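Local coordinates for protein sensory rhodopsin transducer (Thermotoga maritima, PDB 1NC7) that is of unknown function but, being related to the Anabaena sensory rhodopsin transducer, may take part in signalling, and binds magnesium ions, at residues A105-N108 with V109-M113. Sequence-based numbering, arbitrary orientation.
Sequences AESN and VPVVM
The hydroxyl OG of S107 donates a short hydrogen bond, 2.6 Å, to the backbone O of V109, two residues further along the chain. It meets that oxygen in the carbonyl plane, on a lone pair, with a C=O...OG angle of 139°. The side chain of S107 leaves the backbone toward the following strand, and its hydroxyl, at chi1 -179°, lies opposite the backbone N and beside the carbonyl carbon, which brings it to V109 O; a side chain this small fits the buried inner side of the bend while satisfying a carbonyl there. V111 packs both branches against the serine: CG1 lies 3.9 Å from OG and CG2 4.0 Å from CB. The chain turns a corner at N108 and V109, so that strands 101-107 and 110-121 face each other across the interior rather than pairing edge to edge, a tight crossing from one face to the other of this all-beta, sandwich-like fold. Further in, the two strands have drawn apart, A105 and M113 being 8.9 Å apart at their CA atoms, and the long selenomethionine side chain of M113 spans the distance. Its methyl CE reaches CB of A105 at 3.5 Å, a tight contact that suits alanine's single methyl; I52, W29 and F31 also pack on M113. At the corner, N108 lies alongside V109, both side chains pointing the same way, and its ND2 passes 3.7 Å from V109 CG1. The amide oxygen OD1 of N108 sits 3.1 Å from V109 N and accepts a hydrogen bond from the backbone N of K61, tying the corner to neighbouring strand 60-68. A leucine here would probably leave that K61 amide without its acceptor and the corner less firmly held to this strand. V109 also packs on A60.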
ATOM      1  N   ALA D 105     -16.902   4.136  -0.221  1.00  6.18           N
ATOM      2  CA  ALA D 105     -17.218   5.273  -1.069  1.00  6.84           C
ATOM      3  C   ALA D 105     -17.908   4.786  -2.331  1.00  7.75           C
ATOM      4  O   ALA D 105     -17.442   3.854  -2.981  1.00  9.45           O
ATOM      5  CB  ALA D 105     -15.940   6.028  -1.421  1.00  5.78           C
ATOM      6  N   GLU D 106     -19.022   5.424  -2.675  1.00  7.63           N
ATOM      7  CA  GLU D 106     -19.791   5.043  -3.854  1.00  8.51           C
ATOM      8  C   GLU D 106     -19.958   6.232  -4.793  1.00  7.59           C
ATOM      9  O   GLU D 106     -20.473   7.276  -4.399  1.00  8.65           O
ATOM     10  CB  GLU D 106     -21.158   4.519  -3.421  1.00  9.64           C
ATOM     11  CG  GLU D 106     -21.080   3.252  -2.588  1.00 13.31           C
ATOM     12  CD  GLU D 106     -22.408   2.883  -1.964  1.00 15.61           C
ATOM     13  OE1 GLU D 106     -22.848   3.602  -1.040  1.00 16.19           O
ATOM     14  OE2 GLU D 106     -23.014   1.881  -2.401  1.00 17.88           O
ATOM     15  N   SER D 107     -19.518   6.057  -6.034  1.00  8.00           N
ATOM     16  CA  SER D 107     -19.580   7.105  -7.045  1.00  8.67           C
ATOM     17  C   SER D 107     -20.521   6.744  -8.184  1.00  9.45           C
ATOM     18  O   SER D 107     -20.714   5.569  -8.488  1.00  9.84           O
ATOM     19  CB  SER D 107     -18.178   7.357  -7.607  1.00  9.08           C
ATOM     20  OG  SER D 107     -18.189   8.389  -8.577  1.00  8.76           O
ATOM     21  N   ASN D 108     -21.103   7.761  -8.814  1.00  9.46           N
ATOM     22  CA  ASN D 108     -22.016   7.537  -9.928  1.00 10.66           C
ATOM     23  C   ASN D 108     -21.227   7.228 -11.200  1.00 11.23           C
ATOM     24  O   ASN D 108     -21.755   6.642 -12.144  1.00 12.65           O
ATOM     25  CB  ASN D 108     -22.914   8.765 -10.130  1.00 11.74           C
ATOM     26  CG  ASN D 108     -22.140   9.994 -10.555  1.00 13.52           C
ATOM     27  OD1 ASN D 108     -21.083  10.293 -10.007  1.00 10.74           O
ATOM     28  ND2 ASN D 108     -22.674  10.723 -11.531  1.00 17.80           N
ATOM     29  N   VAL D 109     -19.955   7.624 -11.213  1.00 10.26           N
ATOM     30  CA  VAL D 109     -19.073   7.374 -12.348  1.00 10.05           C
ATOM     31  C   VAL D 109     -17.745   6.836 -11.824  1.00  9.23           C
ATOM     32  O   VAL D 109     -17.378   7.080 -10.674  1.00  9.66           O
ATOM     33  CB  VAL D 109     -18.795   8.657 -13.169  1.00 11.10           C
ATOM     34  CG1 VAL D 109     -20.093   9.196 -13.753  1.00 12.27           C
ATOM     35  CG2 VAL D 109     -18.114   9.702 -12.296  1.00 11.76           C
ATOM     36  N   PRO D 110     -17.007   6.097 -12.660  1.00  8.68           N
ATOM     37  CA  PRO D 110     -15.719   5.535 -12.242  1.00  7.08           C
ATOM     38  C   PRO D 110     -14.703   6.578 -11.785  1.00  7.12           C
ATOM     39  O   PRO D 110     -14.541   7.622 -12.417  1.00  7.19           O
ATOM     40  CB  PRO D 110     -15.245   4.795 -13.490  1.00  8.84           C
ATOM     41  CG  PRO D 110     -16.536   4.398 -14.162  1.00  9.95           C
ATOM     42  CD  PRO D 110     -17.355   5.652 -14.021  1.00 10.38           C
ATOM     43  N   VAL D 111     -14.032   6.285 -10.673  1.00  5.41           N
ATOM     44  CA  VAL D 111     -12.989   7.152 -10.128  1.00  5.73           C
ATOM     45  C   VAL D 111     -11.937   6.243  -9.497  1.00  4.47           C
ATOM     46  O   VAL D 111     -12.094   5.025  -9.487  1.00  4.82           O
ATOM     47  CB  VAL D 111     -13.540   8.119  -9.044  1.00  4.63           C
ATOM     48  CG1 VAL D 111     -14.512   9.105  -9.674  1.00  5.39           C
ATOM     49  CG2 VAL D 111     -14.222   7.334  -7.930  1.00  5.64           C
ATOM     50  N   VAL D 112     -10.854   6.828  -8.995  1.00  4.07           N
ATOM     51  CA  VAL D 112      -9.814   6.038  -8.342  1.00  4.03           C
ATOM     52  C   VAL D 112      -9.547   6.706  -7.004  1.00  3.13           C
ATOM     53  O   VAL D 112      -9.524   7.937  -6.914  1.00  3.15           O
ATOM     54  CB  VAL D 112      -8.509   5.997  -9.165  1.00  3.96           C
ATOM     55  CG1 VAL D 112      -7.502   5.080  -8.478  1.00  5.78           C
ATOM     56  CG2 VAL D 112      -8.795   5.494 -10.575  1.00  4.49           C
HETATM   57  N   MSE D 113      -9.353   5.900  -5.964  1.00  3.66           N
HETATM   58  CA  MSE D 113      -9.121   6.448  -4.633  1.00  3.98           C
HETATM   59  C   MSE D 113      -7.950   5.837  -3.885  1.00  3.05           C
HETATM   60  O   MSE D 113      -7.612   4.666  -4.071  1.00  3.39           O
HETATM   61  CB  MSE D 113     -10.374   6.298  -3.777  1.00  5.78           C
HETATM   62  CG  MSE D 113     -11.572   7.035  -4.319  1.00  4.51           C
HETATM   63 SE   MSE D 113     -13.020   7.039  -3.059  0.87 12.86          SE
HETATM   64  CE  MSE D 113     -14.465   7.275  -4.303  1.00 10.80           C
TER